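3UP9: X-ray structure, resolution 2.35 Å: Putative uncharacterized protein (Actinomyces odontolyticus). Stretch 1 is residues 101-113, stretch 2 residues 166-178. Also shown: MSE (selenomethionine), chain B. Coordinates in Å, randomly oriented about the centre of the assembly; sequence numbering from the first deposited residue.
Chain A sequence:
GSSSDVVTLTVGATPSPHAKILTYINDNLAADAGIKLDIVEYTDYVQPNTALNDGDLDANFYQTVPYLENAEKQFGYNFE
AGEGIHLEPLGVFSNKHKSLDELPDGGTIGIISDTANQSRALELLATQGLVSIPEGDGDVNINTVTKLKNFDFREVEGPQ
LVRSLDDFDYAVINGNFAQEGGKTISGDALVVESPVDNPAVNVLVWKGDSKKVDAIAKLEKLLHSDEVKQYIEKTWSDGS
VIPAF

Stretch 1 101-113: DELPDGGTIGIIS
Stretch 2 166-178: DDFDYAVINGNFA

Two distant segments of one chain meet as neighbouring parallel strands, one running through Thr108 to Ile111 and the other 170-173, whose axes run 16° apart and approach to 4.3 Å. Ile109 pairs with Tyr170 (CA to CA 4.8 Å) and Gly110 with Ala171 (CA to CA 4.1 Å), all four extended, with phi/psi from -67/136 at Gly110 to -148/163 at Tyr170.

The backbone ladder climbs from a weak hydrogen bond, Tyr170 N to Thr108 O (3.4 Å), through Gly110 N to Tyr170 O (3.0 Å), to Val172 N to Gly110 O (2.9 Å). Beyond it a water accepts from Ile112 N (2.8 Å) and donates to Val172 O (2.7 Å). A helix follows at Gly175, with Asn174 at the N-cap position; Asn174 ND2 donates to selenomethionine OXT (3.0 Å).

Before the ladder, side chains bond to backbone reciprocally. Asp169 (chi1 m, chi2 -71°, phi/psi -63/-37) offers carboxylate OD2 to Thr108 N (3.0 Å), and Thr108 (chi1 p) offers hydroxyl OG1 to Asp169 N (3.3 Å); beta-branching also suits Thr108's extended backbone (-129/144). Gly107 closes a type II turn, its N bonded to Pro104 O (2.8 Å); a CB there would clash, 2.9 Å from Asp169 OD2. Gly106 (74/20) occupies a region favouring glycine.

Apolar side chains pack around the paired strands. Ile109, Tyr170 and Val172 are buried, as suits aliphatic groups and a broad ring; Tyr170 has the largest area covered, 106 Å². Ile109 (mt) sets CG1 4.2 Å from Tyr170 CB and CG2 4.1 Å from Val172 CG2 (chi1 t). Tyr170 (chi1 m, chi2 83°) places CE1 3.6 Å from CD1 of Leu103 (tp). On the other face, Gly110 leaves space for Phe168 (chi1 m, chi2 -41°): Gly110 CA is 3.8 Å from Phe168 CD2. Farther along, Ile112 (tt) places CD1 4.0 Å from Phe177 CE2 (chi1 m, chi2 -55°). The contact between the two stretches buries 660 Å², both sides summed.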

# COMPACT_ATOMS: atom_id res chain seq x y z
N ASP A 101 -7.36 -8.10 22.37
CA ASP A 101 -7.28 -8.32 23.82
C ASP A 101 -6.92 -9.74 24.25
O ASP A 101 -6.65 -9.97 25.41
CB ASP A 101 -8.61 -7.98 24.48
CG ASP A 101 -8.92 -6.48 24.46
OD1 ASP A 101 -8.02 -5.62 24.23
OD2 ASP A 101 -10.10 -6.19 24.73
N GLU A 102 -6.94 -10.67 23.31
CA GLU A 102 -6.63 -12.04 23.56
C GLU A 102 -5.18 -12.37 23.25
O GLU A 102 -4.79 -13.50 23.29
CB GLU A 102 -7.62 -12.91 22.79
CG GLU A 102 -9.06 -12.67 23.27
CD GLU A 102 -9.25 -12.88 24.77
OE1 GLU A 102 -8.87 -13.95 25.28
OE2 GLU A 102 -9.81 -12.01 25.47
N LEU A 103 -4.39 -11.35 22.94
CA LEU A 103 -2.95 -11.47 22.78
C LEU A 103 -2.41 -12.20 24.00
O LEU A 103 -2.47 -11.68 25.12
CB LEU A 103 -2.27 -10.09 22.62
CG LEU A 103 -0.74 -10.02 22.42
CD1 LEU A 103 -0.25 -10.83 21.19
CD2 LEU A 103 -0.28 -8.55 22.35
N PRO A 104 -1.93 -13.43 23.81
CA PRO A 104 -1.39 -14.14 24.96
C PRO A 104 -0.15 -13.46 25.51
O PRO A 104 0.56 -12.78 24.79
CB PRO A 104 -1.06 -15.54 24.41
CG PRO A 104 -1.74 -15.63 23.06
CD PRO A 104 -1.83 -14.21 22.57
N ASP A 105 0.07 -13.62 26.80
CA ASP A 105 1.31 -13.26 27.45
C ASP A 105 2.51 -13.97 26.78
O ASP A 105 2.57 -15.20 26.77
CB ASP A 105 1.23 -13.73 28.91
CG ASP A 105 2.14 -12.94 29.80
OD1 ASP A 105 3.20 -12.48 29.32
OD2 ASP A 105 1.75 -12.75 30.96
N GLY A 106 3.45 -13.18 26.23
CA GLY A 106 4.53 -13.70 25.37
C GLY A 106 4.09 -14.10 23.96
O GLY A 106 4.78 -14.84 23.26
N GLY A 107 2.96 -13.58 23.53
CA GLY A 107 2.42 -13.83 22.19
C GLY A 107 3.20 -13.06 21.14
O GLY A 107 4.11 -12.31 21.49
N THR A 108 2.86 -13.24 19.87
CA THR A 108 3.66 -12.70 18.78
C THR A 108 2.82 -11.90 17.77
O THR A 108 1.70 -12.24 17.52
CB THR A 108 4.36 -13.82 18.02
OG1 THR A 108 3.38 -14.77 17.63
CG2 THR A 108 5.49 -14.48 18.89
N ILE A 109 3.37 -10.81 17.23
CA ILE A 109 2.70 -9.99 16.22
C ILE A 109 3.70 -9.82 15.09
O ILE A 109 4.76 -9.29 15.30
CB ILE A 109 2.24 -8.60 16.72
CG1 ILE A 109 1.24 -8.75 17.89
CG2 ILE A 109 1.62 -7.78 15.58
CD1 ILE A 109 0.64 -7.45 18.41
N GLY A 110 3.35 -10.36 13.93
CA GLY A 110 4.06 -10.10 12.69
C GLY A 110 3.93 -8.67 12.24
O GLY A 110 2.84 -8.09 12.25
N ILE A 111 5.04 -8.08 11.82
CA ILE A 111 5.10 -6.68 11.43
C ILE A 111 6.06 -6.56 10.24
O ILE A 111 7.10 -7.20 10.20
CB ILE A 111 5.55 -5.80 12.64
CG1 ILE A 111 5.33 -4.30 12.39
CG2 ILE A 111 7.00 -6.12 13.05
CD1 ILE A 111 5.22 -3.48 13.68
N ILE A 112 5.68 -5.79 9.24
CA ILE A 112 6.50 -5.56 8.06
C ILE A 112 7.87 -4.93 8.42
O ILE A 112 8.05 -4.27 9.47
CB ILE A 112 5.71 -4.66 7.04
CG1 ILE A 112 6.19 -4.92 5.59
CG2 ILE A 112 5.83 -3.18 7.45
CD1 ILE A 112 5.30 -4.36 4.50
N SER A 113 8.83 -5.10 7.53
CA SER A 113 10.22 -4.73 7.83
C SER A 113 10.69 -3.40 7.24
O SER A 113 11.67 -2.88 7.68
CB SER A 113 11.19 -5.87 7.44
OG SER A 113 11.04 -6.12 6.07
N ASP A 166 -0.11 -18.14 9.99
CA ASP A 166 0.01 -19.55 10.45
C ASP A 166 0.92 -19.69 11.70
O ASP A 166 0.74 -20.60 12.48
CB ASP A 166 0.57 -20.47 9.34
CG ASP A 166 -0.23 -20.40 8.05
OD1 ASP A 166 -1.39 -19.94 8.07
OD2 ASP A 166 0.32 -20.82 7.00
N ASP A 167 1.86 -18.78 11.90
CA ASP A 167 2.86 -18.88 12.96
C ASP A 167 2.62 -18.01 14.17
O ASP A 167 2.93 -18.39 15.28
CB ASP A 167 4.21 -18.49 12.36
CG ASP A 167 4.52 -19.29 11.12
OD1 ASP A 167 4.44 -20.53 11.22
OD2 ASP A 167 4.80 -18.66 10.07
N PHE A 168 2.10 -16.81 13.92
CA PHE A 168 1.98 -15.78 14.94
C PHE A 168 0.48 -15.54 15.34
O PHE A 168 -0.46 -15.80 14.59
CB PHE A 168 2.62 -14.47 14.41
CG PHE A 168 4.06 -14.60 13.92
CD1 PHE A 168 4.99 -15.38 14.60
CD2 PHE A 168 4.50 -13.88 12.82
CE1 PHE A 168 6.32 -15.49 14.15
CE2 PHE A 168 5.81 -13.97 12.36
CZ PHE A 168 6.74 -14.77 13.02
N ASP A 169 0.29 -14.98 16.52
CA ASP A 169 -1.05 -14.66 17.03
C ASP A 169 -1.79 -13.62 16.15
O ASP A 169 -3.00 -13.72 15.94
CB ASP A 169 -0.91 -14.20 18.50
CG ASP A 169 -0.48 -15.34 19.45
OD1 ASP A 169 -1.32 -16.24 19.71
OD2 ASP A 169 0.66 -15.31 19.97
N TYR A 170 -1.05 -12.64 15.64
CA TYR A 170 -1.60 -11.56 14.82
C TYR A 170 -0.56 -11.17 13.82
O TYR A 170 0.61 -11.46 14.03
CB TYR A 170 -1.94 -10.29 15.65
CG TYR A 170 -2.84 -10.55 16.82
CD1 TYR A 170 -2.32 -11.02 18.01
CD2 TYR A 170 -4.18 -10.42 16.72
CE1 TYR A 170 -3.13 -11.35 19.07
CE2 TYR A 170 -5.00 -10.72 17.78
CZ TYR A 170 -4.49 -11.20 18.96
OH TYR A 170 -5.31 -11.48 20.06
N ALA A 171 -0.96 -10.47 12.77
CA ALA A 171 0.02 -9.77 11.91
C ALA A 171 -0.59 -8.47 11.41
O ALA A 171 -1.80 -8.45 11.20
CB ALA A 171 0.44 -10.66 10.74
N VAL A 172 0.20 -7.40 11.28
CA VAL A 172 -0.30 -6.14 10.68
C VAL A 172 -0.02 -6.18 9.18
O VAL A 172 1.11 -6.39 8.78
CB VAL A 172 0.29 -4.87 11.35
CG1 VAL A 172 -0.45 -3.62 10.86
CG2 VAL A 172 0.19 -5.00 12.90
N ILE A 173 -1.04 -5.96 8.34
CA ILE A 173 -0.94 -6.28 6.94
C ILE A 173 -1.58 -5.21 6.05
O ILE A 173 -2.78 -5.02 6.09
CB ILE A 173 -1.59 -7.63 6.58
CG1 ILE A 173 -1.19 -8.76 7.56
CG2 ILE A 173 -1.25 -8.01 5.13
CD1 ILE A 173 -1.61 -10.18 7.10
N ASN A 174 -0.78 -4.59 5.16
CA ASN A 174 -1.25 -3.64 4.16
C ASN A 174 -2.27 -4.27 3.25
O ASN A 174 -2.18 -5.49 2.89
CB ASN A 174 -0.06 -3.12 3.32
CG ASN A 174 0.99 -2.37 4.16
OD1 ASN A 174 1.78 -2.98 4.91
ND2 ASN A 174 1.01 -1.07 4.03
N GLY A 175 -3.23 -3.45 2.82
CA GLY A 175 -4.31 -3.92 1.91
C GLY A 175 -3.92 -4.78 0.73
O GLY A 175 -4.46 -5.87 0.58
N ASN A 176 -2.95 -4.34 -0.08
CA ASN A 176 -2.50 -5.08 -1.24
C ASN A 176 -2.14 -6.51 -0.90
O ASN A 176 -2.44 -7.37 -1.68
CB ASN A 176 -1.33 -4.41 -2.00
CG ASN A 176 -0.04 -4.35 -1.20
OD1 ASN A 176 0.07 -3.58 -0.25
ND2 ASN A 176 0.93 -5.17 -1.59
N PHE A 177 -1.49 -6.73 0.25
CA PHE A 177 -1.09 -8.07 0.73
C PHE A 177 -2.31 -8.89 1.25
O PHE A 177 -2.43 -10.10 0.98
CB PHE A 177 0.05 -8.01 1.80
CG PHE A 177 1.35 -7.47 1.28
CD1 PHE A 177 1.97 -8.07 0.16
CD2 PHE A 177 2.00 -6.40 1.94
CE1 PHE A 177 3.16 -7.55 -0.35
CE2 PHE A 177 3.19 -5.91 1.45
CZ PHE A 177 3.78 -6.48 0.29
N ALA A 178 -3.20 -8.21 1.98
CA ALA A 178 -4.44 -8.80 2.46
C ALA A 178 -5.23 -9.27 1.25
O ALA A 178 -5.79 -10.34 1.28
CB ALA A 178 -5.26 -7.80 3.30
N MSE B . -0.80 -0.53 -1.22
CA MSE B . -0.12 -0.23 0.05
C MSE B . -0.94 0.63 0.99
O MSE B . -1.73 1.49 0.52
OXT MSE B . -0.80 0.42 2.20
CB MSE B . 1.18 0.49 -0.22
CG MSE B . 2.05 0.74 1.05
SE MSE B . 3.66 1.68 0.58
CE MSE B . 4.48 0.51 -0.82
O HOH W 1 3.11 -4.63 9.27